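Local structure of beta-galacturonidase (Eisenbergiella tayi, 6NCX) at residues I10-E15 and L144-E149; L270-F275 and G506-Q511; N306-V311 and Q326-W331. The protein probably hydrolyses beta-linked uronides as a member of glycoside hydrolase family 2, and binds galacturonate in a site formed largely by its TIM barrel. All coordinates share one frame; numbering follows the deposited sequence.

Contact 1: I10-E15 and L144-E149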
loop_
_atom_site.group_PDB
_atom_site.type_symbol
_atom_site.label_atom_id
_atom_site.label_comp_id
_atom_site.label_asym_id
_atom_site.label_seq_id
_atom_site.Cartn_x
_atom_site.Cartn_y
_atom_site.Cartn_z
ATOM N N ILE C 10 -7.570 -49.249 -18.391
ATOM C CA ILE C 10 -8.491 -50.370 -18.256
ATOM C C ILE C 10 -9.536 -50.099 -17.185
ATOM O O ILE C 10 -10.736 -50.269 -17.415
ATOM C CB ILE C 10 -7.699 -51.669 -17.973
ATOM C CG1 ILE C 10 -6.919 -52.068 -19.235
ATOM C CG2 ILE C 10 -8.638 -52.778 -17.545
ATOM C CD1 ILE C 10 -5.896 -53.159 -19.029
ATOM N N ARG C 11 -9.104 -49.672 -16.000
ATOM C CA ARG C 11 -10.041 -49.430 -14.911
ATOM C C ARG C 11 -10.965 -48.256 -15.244
ATOM O O ARG C 11 -10.516 -47.213 -15.733
ATOM C CB ARG C 11 -9.287 -49.165 -13.615
ATOM C CG ARG C 11 -10.167 -49.139 -12.406
ATOM C CD ARG C 11 -9.375 -48.717 -11.186
ATOM N NE ARG C 11 -8.251 -49.613 -10.935
ATOM C CZ ARG C 11 -7.442 -49.508 -9.889
ATOM N NH1 ARG C 11 -7.642 -48.540 -9.009
ATOM N NH2 ARG C 11 -6.438 -50.367 -9.723
ATOM N N LYS C 12 -12.263 -48.451 -14.994
ATOM C CA LYS C 12 -13.272 -47.412 -15.166
ATOM C C LYS C 12 -13.205 -46.441 -13.993
ATOM O O LYS C 12 -13.447 -46.828 -12.842
ATOM C CB LYS C 12 -14.663 -48.039 -15.259
ATOM C CG LYS C 12 -14.789 -49.080 -16.355
ATOM C CD LYS C 12 -15.944 -50.052 -16.107
ATOM C CE LYS C 12 -17.247 -49.324 -15.831
ATOM N NZ LYS C 12 -18.401 -50.264 -15.915
ATOM N N THR C 13 -12.855 -45.188 -14.277
ATOM C CA THR C 13 -12.705 -44.174 -13.242
ATOM C C THR C 13 -13.321 -42.870 -13.725
ATOM O O THR C 13 -13.397 -42.609 -14.930
ATOM C CB THR C 13 -11.233 -43.932 -12.857
ATOM O OG1 THR C 13 -10.586 -43.169 -13.877
ATOM C CG2 THR C 13 -10.474 -45.251 -12.657
ATOM N N ALA C 14 -13.775 -42.057 -12.773
ATOM C CA ALA C 14 -14.390 -40.777 -13.089
ATOM C C ALA C 14 -14.066 -39.803 -11.968
ATOM O O ALA C 14 -14.186 -40.156 -10.792
ATOM C CB ALA C 14 -15.907 -40.912 -13.256
ATOM N N GLU C 15 -13.649 -38.592 -12.325
ATOM C CA GLU C 15 -13.401 -37.580 -11.312
ATOM C C GLU C 15 -14.728 -36.980 -10.854
ATOM O O GLU C 15 -15.554 -36.581 -11.676
ATOM C CB GLU C 15 -12.458 -36.493 -11.838
ATOM C CG GLU C 15 -12.303 -35.318 -10.878
ATOM C CD GLU C 15 -11.147 -34.386 -11.213
ATOM O OE1 GLU C 15 -10.743 -33.604 -10.315
ATOM O OE2 GLU C 15 -10.632 -34.434 -12.354
ATOM N N LEU C 144 -14.016 -41.576 -8.421
ATOM C CA LEU C 144 -14.814 -42.795 -8.316
ATOM C C LEU C 144 -14.292 -43.812 -9.323
ATOM O O LEU C 144 -14.108 -43.487 -10.502
ATOM C CB LEU C 144 -16.302 -42.524 -8.560
ATOM C CG LEU C 144 -17.183 -43.732 -8.938
ATOM C CD1 LEU C 144 -17.435 -44.702 -7.773
ATOM C CD2 LEU C 144 -18.495 -43.236 -9.530
ATOM N N GLU C 145 -14.037 -45.027 -8.853
ATOM C CA GLU C 145 -13.583 -46.125 -9.694
ATOM C C GLU C 145 -14.550 -47.295 -9.563
ATOM O O GLU C 145 -14.913 -47.684 -8.447
ATOM C CB GLU C 145 -12.169 -46.560 -9.306
ATOM C CG GLU C 145 -11.181 -45.405 -9.218
ATOM C CD GLU C 145 -9.826 -45.825 -8.664
ATOM O OE1 GLU C 145 -9.767 -46.840 -7.931
ATOM O OE2 GLU C 145 -8.821 -45.142 -8.964
ATOM N N GLU C 146 -14.971 -47.846 -10.698
ATOM C CA GLU C 146 -15.751 -49.077 -10.712
ATOM C C GLU C 146 -14.800 -50.245 -10.938
ATOM O O GLU C 146 -14.123 -50.311 -11.972
ATOM C CB GLU C 146 -16.853 -49.013 -11.771
ATOM C CG GLU C 146 -18.086 -48.264 -11.256
ATOM C CD GLU C 146 -19.098 -47.910 -12.341
ATOM O OE1 GLU C 146 -18.924 -46.854 -12.993
ATOM O OE2 GLU C 146 -20.074 -48.679 -12.527
ATOM N N LEU C 147 -14.725 -51.140 -9.957
ATOM C CA LEU C 147 -13.747 -52.218 -9.935
ATOM C C LEU C 147 -14.382 -53.526 -10.382
ATOM O O LEU C 147 -15.604 -53.697 -10.337
ATOM C CB LEU C 147 -13.171 -52.398 -8.525
ATOM C CG LEU C 147 -12.548 -51.174 -7.867
ATOM C CD1 LEU C 147 -11.904 -51.565 -6.553
ATOM C CD2 LEU C 147 -11.550 -50.531 -8.813
ATOM N N GLY C 148 -13.528 -54.469 -10.779
ATOM C CA GLY C 148 -13.974 -55.831 -11.009
ATOM C C GLY C 148 -13.904 -56.701 -9.770
ATOM O O GLY C 148 -14.332 -56.293 -8.681
ATOM N N GLU C 149 -13.355 -57.911 -9.926
ATOM C CA GLU C 149 -13.218 -58.832 -8.803
ATOM C C GLU C 149 -11.982 -58.541 -7.966
ATOM O O GLU C 149 -11.947 -58.883 -6.774
ATOM C CB GLU C 149 -13.154 -60.277 -9.304
ATOM C CG GLU C 149 -14.473 -60.857 -9.793
ATOM C CD GLU C 149 -15.493 -61.039 -8.671
ATOM O OE1 GLU C 149 -16.050 -60.019 -8.190
ATOM O OE2 GLU C 149 -15.736 -62.205 -8.267
HETATM O O HOH W 1 -12.665 -51.193 -13.824
#

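Contact 2: L270-F275 and G506-Q511. With ADA (alpha-D-galactopyranuronic acid), chain I.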
loop_
_atom_site.group_PDB
_atom_site.type_symbol
_atom_site.label_atom_id
_atom_site.label_comp_id
_atom_site.label_asym_id
_atom_site.label_seq_id
_atom_site.Cartn_x
_atom_site.Cartn_y
_atom_site.Cartn_z
ATOM N N LEU C 270 25.863 -32.881 -5.456
ATOM C CA LEU C 270 24.722 -31.985 -5.571
ATOM C C LEU C 270 24.880 -30.723 -4.724
ATOM O O LEU C 270 25.325 -30.785 -3.573
ATOM C CB LEU C 270 23.473 -32.741 -5.133
ATOM C CG LEU C 270 22.120 -32.270 -5.616
ATOM C CD1 LEU C 270 22.124 -32.184 -7.146
ATOM C CD2 LEU C 270 21.067 -33.270 -5.116
ATOM N N ARG C 271 24.506 -29.580 -5.304
ATOM C CA ARG C 271 24.271 -28.337 -4.565
ATOM C C ARG C 271 22.775 -28.037 -4.564
ATOM O O ARG C 271 22.175 -27.876 -5.632
ATOM C CB ARG C 271 25.030 -27.148 -5.164
ATOM C CG ARG C 271 24.765 -25.834 -4.401
ATOM C CD ARG C 271 25.452 -24.631 -5.024
ATOM N NE ARG C 271 26.907 -24.720 -4.929
ATOM C CZ ARG C 271 27.706 -25.098 -5.928
ATOM N NH1 ARG C 271 27.197 -25.424 -7.116
ATOM N NH2 ARG C 271 29.016 -25.158 -5.738
ATOM N N ILE C 272 22.185 -27.956 -3.369
ATOM C CA ILE C 272 20.781 -27.584 -3.205
ATOM C C ILE C 272 20.664 -26.062 -3.230
ATOM O O ILE C 272 21.312 -25.358 -2.443
ATOM C CB ILE C 272 20.192 -28.154 -1.900
ATOM C CG1 ILE C 272 20.148 -29.696 -1.917
ATOM C CG2 ILE C 272 18.798 -27.576 -1.644
ATOM C CD1 ILE C 272 19.382 -30.275 -3.086
ATOM N N LYS C 273 19.847 -25.553 -4.146
ATOM C CA LYS C 273 19.472 -24.145 -4.226
ATOM C C LYS C 273 17.958 -24.167 -4.122
ATOM O O LYS C 273 17.264 -24.253 -5.138
ATOM C CB LYS C 273 19.931 -23.502 -5.521
ATOM C CG LYS C 273 21.394 -23.667 -5.789
ATOM C CD LYS C 273 21.765 -22.916 -7.048
ATOM C CE LYS C 273 21.229 -23.604 -8.264
ATOM N NZ LYS C 273 21.282 -22.642 -9.405
ATOM N N GLY C 274 17.432 -24.110 -2.898
ATOM C CA GLY C 274 16.068 -24.502 -2.645
ATOM C C GLY C 274 15.183 -23.405 -2.082
ATOM O O GLY C 274 15.647 -22.355 -1.618
ATOM N N PHE C 275 13.883 -23.684 -2.115
ATOM C CA PHE C 275 12.896 -22.890 -1.399
ATOM C C PHE C 275 12.039 -23.794 -0.522
ATOM O O PHE C 275 11.591 -24.855 -0.963
ATOM C CB PHE C 275 12.003 -22.105 -2.361
ATOM C CG PHE C 275 12.565 -20.765 -2.772
ATOM C CD1 PHE C 275 12.390 -19.646 -1.968
ATOM C CD2 PHE C 275 13.231 -20.619 -3.989
ATOM C CE1 PHE C 275 12.890 -18.416 -2.354
ATOM C CE2 PHE C 275 13.730 -19.392 -4.380
ATOM C CZ PHE C 275 13.557 -18.288 -3.566
ATOM N N GLY C 506 24.009 -27.030 0.572
ATOM C CA GLY C 506 23.131 -26.025 0.018
ATOM C C GLY C 506 22.097 -25.626 1.045
ATOM O O GLY C 506 22.264 -25.879 2.238
ATOM N N VAL C 507 21.005 -25.035 0.559
ATOM C CA VAL C 507 20.084 -24.309 1.422
ATOM C C VAL C 507 18.684 -24.349 0.826
ATOM O O VAL C 507 18.510 -24.415 -0.393
ATOM C CB VAL C 507 20.563 -22.845 1.645
ATOM C CG1 VAL C 507 20.806 -22.128 0.306
ATOM C CG2 VAL C 507 19.573 -22.067 2.516
ATOM N N TYR C 508 17.685 -24.349 1.708
ATOM C CA TYR C 508 16.312 -23.995 1.384
ATOM C C TYR C 508 16.038 -22.657 2.060
ATOM O O TYR C 508 16.166 -22.545 3.284
ATOM C CB TYR C 508 15.308 -25.064 1.858
ATOM C CG TYR C 508 15.379 -26.334 1.058
ATOM C CD1 TYR C 508 16.181 -27.390 1.475
ATOM C CD2 TYR C 508 14.689 -26.464 -0.138
ATOM C CE1 TYR C 508 16.283 -28.534 0.736
ATOM C CE2 TYR C 508 14.782 -27.624 -0.896
ATOM C CZ TYR C 508 15.588 -28.642 -0.448
ATOM O OH TYR C 508 15.707 -29.793 -1.164
ATOM N N ILE C 509 15.701 -21.640 1.265
ATOM C CA ILE C 509 15.297 -20.356 1.833
ATOM C C ILE C 509 13.916 -20.507 2.461
ATOM O O ILE C 509 13.005 -21.118 1.875
ATOM C CB ILE C 509 15.335 -19.248 0.758
ATOM C CG1 ILE C 509 16.785 -18.907 0.396
ATOM C CG2 ILE C 509 14.663 -17.960 1.236
ATOM C CD1 ILE C 509 16.923 -17.890 -0.730
ATOM N N TRP C 510 13.765 -20.008 3.684
ATOM C CA TRP C 510 12.440 -19.789 4.248
ATOM C C TRP C 510 12.076 -18.324 4.011
ATOM O O TRP C 510 12.719 -17.419 4.561
ATOM C CB TRP C 510 12.375 -20.137 5.731
ATOM C CG TRP C 510 10.979 -19.936 6.288
ATOM C CD1 TRP C 510 10.401 -18.743 6.651
ATOM C CD2 TRP C 510 9.980 -20.949 6.520
ATOM N NE1 TRP C 510 9.115 -18.952 7.081
ATOM C CE2 TRP C 510 8.829 -20.295 7.025
ATOM C CE3 TRP C 510 9.945 -22.342 6.354
ATOM C CZ2 TRP C 510 7.648 -20.993 7.362
ATOM C CZ3 TRP C 510 8.772 -23.030 6.701
ATOM C CH2 TRP C 510 7.644 -22.351 7.183
ATOM N N GLN C 511 11.076 -18.083 3.165
ATOM C CA GLN C 511 10.405 -19.101 2.351
ATOM C C GLN C 511 9.972 -18.458 1.029
ATOM O O GLN C 511 10.190 -17.260 0.803
ATOM C CB GLN C 511 9.181 -19.693 3.063
ATOM C CG GLN C 511 8.080 -18.671 3.309
ATOM C CD GLN C 511 6.836 -19.265 3.928
ATOM O OE1 GLN C 511 6.374 -20.329 3.524
ATOM N NE2 GLN C 511 6.282 -18.568 4.923
HETATM C C1 ADA I . 10.727 -22.410 12.076
HETATM C C2 ADA I . 9.597 -23.246 11.430
HETATM C C3 ADA I . 8.816 -22.567 10.367
HETATM C C4 ADA I . 8.600 -21.110 10.589
HETATM C C5 ADA I . 9.891 -20.401 11.016
HETATM C C6 ADA I . 9.706 -18.913 11.321
HETATM O O1 ADA I . 11.921 -22.464 11.331
HETATM O O2 ADA I . 10.136 -24.452 10.968
HETATM O O3 ADA I . 7.578 -23.219 10.195
HETATM O O4 ADA I . 7.637 -20.910 11.597
HETATM O O5 ADA I . 10.394 -21.005 12.242
HETATM O O6B ADA I . 9.163 -18.126 10.499
HETATM O O6A ADA I . 10.118 -18.486 12.429
#

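Contact 3: N306-V311 and Q326-W331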
loop_
_atom_site.group_PDB
_atom_site.type_symbol
_atom_site.label_atom_id
_atom_site.label_comp_id
_atom_site.label_asym_id
_atom_site.label_seq_id
_atom_site.Cartn_x
_atom_site.Cartn_y
_atom_site.Cartn_z
ATOM N N ASN C 306 16.867 -24.985 -7.768
ATOM C CA ASN C 306 16.737 -26.339 -8.303
ATOM C C ASN C 306 15.932 -27.278 -7.400
ATOM O O ASN C 306 15.827 -28.467 -7.712
ATOM C CB ASN C 306 18.124 -26.941 -8.596
ATOM C CG ASN C 306 19.031 -26.989 -7.372
ATOM O OD1 ASN C 306 18.569 -26.959 -6.225
ATOM N ND2 ASN C 306 20.342 -27.057 -7.615
ATOM N N SER C 307 15.320 -26.778 -6.322
ATOM C CA SER C 307 14.737 -27.659 -5.316
ATOM C C SER C 307 13.681 -26.922 -4.482
ATOM O O SER C 307 13.777 -25.711 -4.263
ATOM C CB SER C 307 15.848 -28.222 -4.411
ATOM O OG SER C 307 15.402 -29.340 -3.658
ATOM N N ILE C 308 12.667 -27.676 -4.023
ATOM C CA ILE C 308 11.637 -27.193 -3.109
ATOM C C ILE C 308 11.589 -28.121 -1.903
ATOM O O ILE C 308 11.821 -29.327 -2.009
ATOM C CB ILE C 308 10.227 -27.092 -3.752
ATOM C CG1 ILE C 308 9.753 -28.449 -4.269
ATOM C CG2 ILE C 308 10.180 -26.074 -4.888
ATOM C CD1 ILE C 308 8.731 -29.184 -3.360
ATOM N N ARG C 309 11.268 -27.556 -0.747
ATOM C CA ARG C 309 11.023 -28.325 0.466
ATOM C C ARG C 309 9.568 -28.130 0.890
ATOM O O ARG C 309 9.121 -26.993 1.072
ATOM C CB ARG C 309 11.995 -27.911 1.581
ATOM C CG ARG C 309 11.735 -28.629 2.874
ATOM C CD ARG C 309 12.725 -28.273 3.973
ATOM N NE ARG C 309 12.195 -28.788 5.231
ATOM C CZ ARG C 309 12.031 -28.074 6.334
ATOM N NH1 ARG C 309 12.419 -26.805 6.384
ATOM N NH2 ARG C 309 11.509 -28.640 7.403
ATOM N N THR C 310 8.836 -29.239 1.048
ATOM C CA THR C 310 7.388 -29.228 1.283
ATOM C C THR C 310 7.079 -28.980 2.759
ATOM O O THR C 310 6.638 -29.859 3.502
ATOM C CB THR C 310 6.766 -30.548 0.854
ATOM O OG1 THR C 310 7.239 -31.581 1.723
ATOM C CG2 THR C 310 7.099 -30.909 -0.598
ATOM N N VAL C 311 7.293 -27.743 3.186
ATOM C CA VAL C 311 6.984 -27.385 4.567
ATOM C C VAL C 311 5.468 -27.297 4.736
ATOM O O VAL C 311 4.772 -26.670 3.927
ATOM C CB VAL C 311 7.699 -26.072 4.951
ATOM C CG1 VAL C 311 9.198 -26.199 4.681
ATOM C CG2 VAL C 311 7.136 -24.869 4.182
ATOM N N GLN C 326 9.931 -31.208 -14.644
ATOM C CA GLN C 326 10.793 -30.054 -14.838
ATOM C C GLN C 326 12.152 -30.200 -14.170
ATOM O O GLN C 326 12.934 -29.248 -14.182
ATOM C CB GLN C 326 10.068 -28.792 -14.349
ATOM C CG GLN C 326 8.808 -28.476 -15.182
ATOM C CD GLN C 326 7.995 -27.317 -14.624
ATOM O OE1 GLN C 326 8.191 -26.167 -15.008
ATOM N NE2 GLN C 326 7.062 -27.620 -13.726
ATOM N N GLY C 327 12.463 -31.360 -13.595
ATOM C CA GLY C 327 13.766 -31.552 -12.983
ATOM C C GLY C 327 13.958 -30.904 -11.630
ATOM O O GLY C 327 15.101 -30.716 -11.209
ATOM N N ILE C 328 12.878 -30.566 -10.930
ATOM C CA ILE C 328 12.968 -29.943 -9.615
ATOM C C ILE C 328 13.137 -31.031 -8.565
ATOM O O ILE C 328 12.367 -31.994 -8.531
ATOM C CB ILE C 328 11.715 -29.100 -9.329
ATOM C CG1 ILE C 328 11.406 -28.178 -10.514
ATOM C CG2 ILE C 328 11.869 -28.315 -7.997
ATOM C CD1 ILE C 328 12.289 -26.976 -10.580
ATOM N N LEU C 329 14.136 -30.878 -7.702
ATOM C CA LEU C 329 14.364 -31.826 -6.620
ATOM C C LEU C 329 13.456 -31.505 -5.433
ATOM O O LEU C 329 13.232 -30.338 -5.107
ATOM C CB LEU C 329 15.836 -31.789 -6.206
ATOM C CG LEU C 329 16.796 -32.303 -7.294
ATOM C CD1 LEU C 329 18.228 -31.852 -7.046
ATOM C CD2 LEU C 329 16.746 -33.826 -7.397
ATOM N N VAL C 330 12.933 -32.547 -4.782
ATOM C CA VAL C 330 11.947 -32.396 -3.708
ATOM C C VAL C 330 12.461 -33.037 -2.421
ATOM O O VAL C 330 12.762 -34.236 -2.387
ATOM C CB VAL C 330 10.593 -33.007 -4.087
ATOM C CG1 VAL C 330 9.659 -32.934 -2.895
ATOM C CG2 VAL C 330 9.999 -32.272 -5.287
ATOM N N TRP C 331 12.541 -32.237 -1.360
ATOM C CA TRP C 331 12.504 -32.732 0.013
ATOM C C TRP C 331 11.037 -32.805 0.425
ATOM O O TRP C 331 10.339 -31.773 0.435
ATOM C CB TRP C 331 13.309 -31.801 0.927
ATOM C CG TRP C 331 13.173 -31.961 2.434
ATOM C CD1 TRP C 331 12.020 -31.972 3.174
ATOM C CD2 TRP C 331 14.252 -32.032 3.382
ATOM N NE1 TRP C 331 12.313 -32.086 4.521
ATOM C CE2 TRP C 331 13.675 -32.133 4.674
ATOM C CE3 TRP C 331 15.646 -32.045 3.263
ATOM C CZ2 TRP C 331 14.453 -32.234 5.843
ATOM C CZ3 TRP C 331 16.425 -32.157 4.434
ATOM C CH2 TRP C 331 15.819 -32.242 5.702
#

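Contact 1: I10-E15 and L144-E149
OE1 of E145 is gripped by two arginines, R11 of the facing segment and R69 of strand 68-72. R11 NH1 reaches it at 2.9 Å in a salt bridge that is bent, 137° at the hydrogen, and arrives from above the carboxylate plane rather than within it. Carboxylate and guanidinium planes stand nearly perpendicular, 80° apart, with E145 CD at the guanidinium edge. With CG anti to the backbone N (chi1 -170°) and a bend at chi3, the R11 chain runs alongside L147, whose CD2 packs on R11 CD at 3.7 Å. Beside the salt bridge, CG2 of T13 lies against CG of E145 at 3.5 Å, the two side chains pointing the same way. The segments belong to an antiparallel sheet of the N-terminal beta-sandwich, the jelly-roll-like domain of family 2 enzymes, where strand 12-15 is outermost within this chain and pairs with strand 142-146. A14 and L144 exchange two backbone bonds, A14 N to L144 O at 2.7 Å and L144 N to A14 O at 2.8 Å. Further along, E146 N donates to K12 O at 2.8 Å, while a water accepting from K12 N at 3.0 Å links it to E146 O. R11 NE also forms a salt bridge with D245, tying this edge to the neighbouring immunoglobulin-like sandwich.

Contact 2: L270-F275 and G506-Q511
Three backbone hydrogen bonds join strands 272-275 and 506-509, which run parallel with axes 10° apart: V507 N to I272 O, 3.0 Å; G274 N to V507 O, 2.7 Å; and I509 N to G274 O, 3.0 Å. They zip the first strand of the TIM barrel to the eighth, so this pairing closes the cylinder.

Apolar contacts separate onto the two faces of the sheet. On the one that carries Y508, I272 sets CG2 over a face of the phenol ring, a CH-pi contact 3.8 Å from the ring centroid. CG2 gets there by standing anti to the backbone N while CG1 takes the place beside it (chi1 -65°). G274 leaves the ring room: its CA is 3.5 Å from Y508 CD2, and a CB there would collide with that atom. G506 is similarly constrained, because a CB would strike I272 O. On the other face F275 and I509 lie side by side, F275 CE1 meeting I509 CG2 at 4.0 Å.

Sugar contact comes from W510, the residue after I509. C4 of the galacturonate lies over one face of the indole, and W510 CH2 comes 3.1 Å from sugar O3. Q511 CB packs on the opposite face; the peptide between the two residues is cis, as is usual for the corresponding tryptophan in related clan GH-A glycosidases. W510 NE1 bonds to N530, which itself binds the sugar.

V507, F275 and I509 pack outward against helices 484-499 and 544-553, whereas I272 meets L462 of strand 461-466 and Y508 OH bonds to S307 of strand 307-309 and Y371 of strand 370-374, inside the barrel.

Contact 3: N306-V311 and Q326-W331
Strands 307-309 and 329-331 run parallel, 17° apart, laced by four backbone bonds from L329 N to N306 O at one end to T310 N to W331 O at the other. L329 O accepts twice, from I308 N at 2.9 Å and from S307 OG at 2.8 Å, the hydroxyl, whose outside partner is Y508, coming from well above the carbonyl plane. R309 and W331 lie alongside each other. Extended from CG to NE, the arginine passes over one indole face, with CG 3.7 Å from the centroid of the five-membered ring in a CH-pi contact. Its guanidinium is turned 76° from the ring plane, edge toward the indole, and its far end bonds to E333, N377 and E465, the last two of which contact galacturonate. W331 NE1 bonds to E333 as well, so ring and arginine share a partner. With an alanine here in place of the indole of W331, the aliphatic part of R309 would probably lose the flat surface beneath it, and E333 one of its donors. On the other face of the sheet, I308 CD1 packs on V330 CG2 at 3.9 Å. The segments are the two strands of a beta-alpha-beta unit: connecting helix 317-326 ends in a Schellman motif at G327 and touches I308, I328 and V330, while helix 290-302 meets I308 and I328, and strand 268-276 borders strand 307-309 on its other edge.

How the contacts relate
Contact 1 comes first along the chain and stands apart, in the N-terminal beta-sandwich, its centre about 41 Å from that of contact 2 and about 32 Å from that of contact 3. Contacts 2 and 3 belong to one TIM barrel, their centres about 9 Å apart. Segment 270-275 precedes both segments of contact 3, and 506-511 follows them, so contact 2 closes the barrel around a chain stretch that includes contact 3. Strands 268-276 and 307-309 are neighbours, giving the order 504-509, 268-276, 307-309, 329-333. F275 O lies 2.7 Å from R309 N, a probable hydrogen bond, and both contacts lead toward the galacturonate site, whereas contact 1 lies away from it.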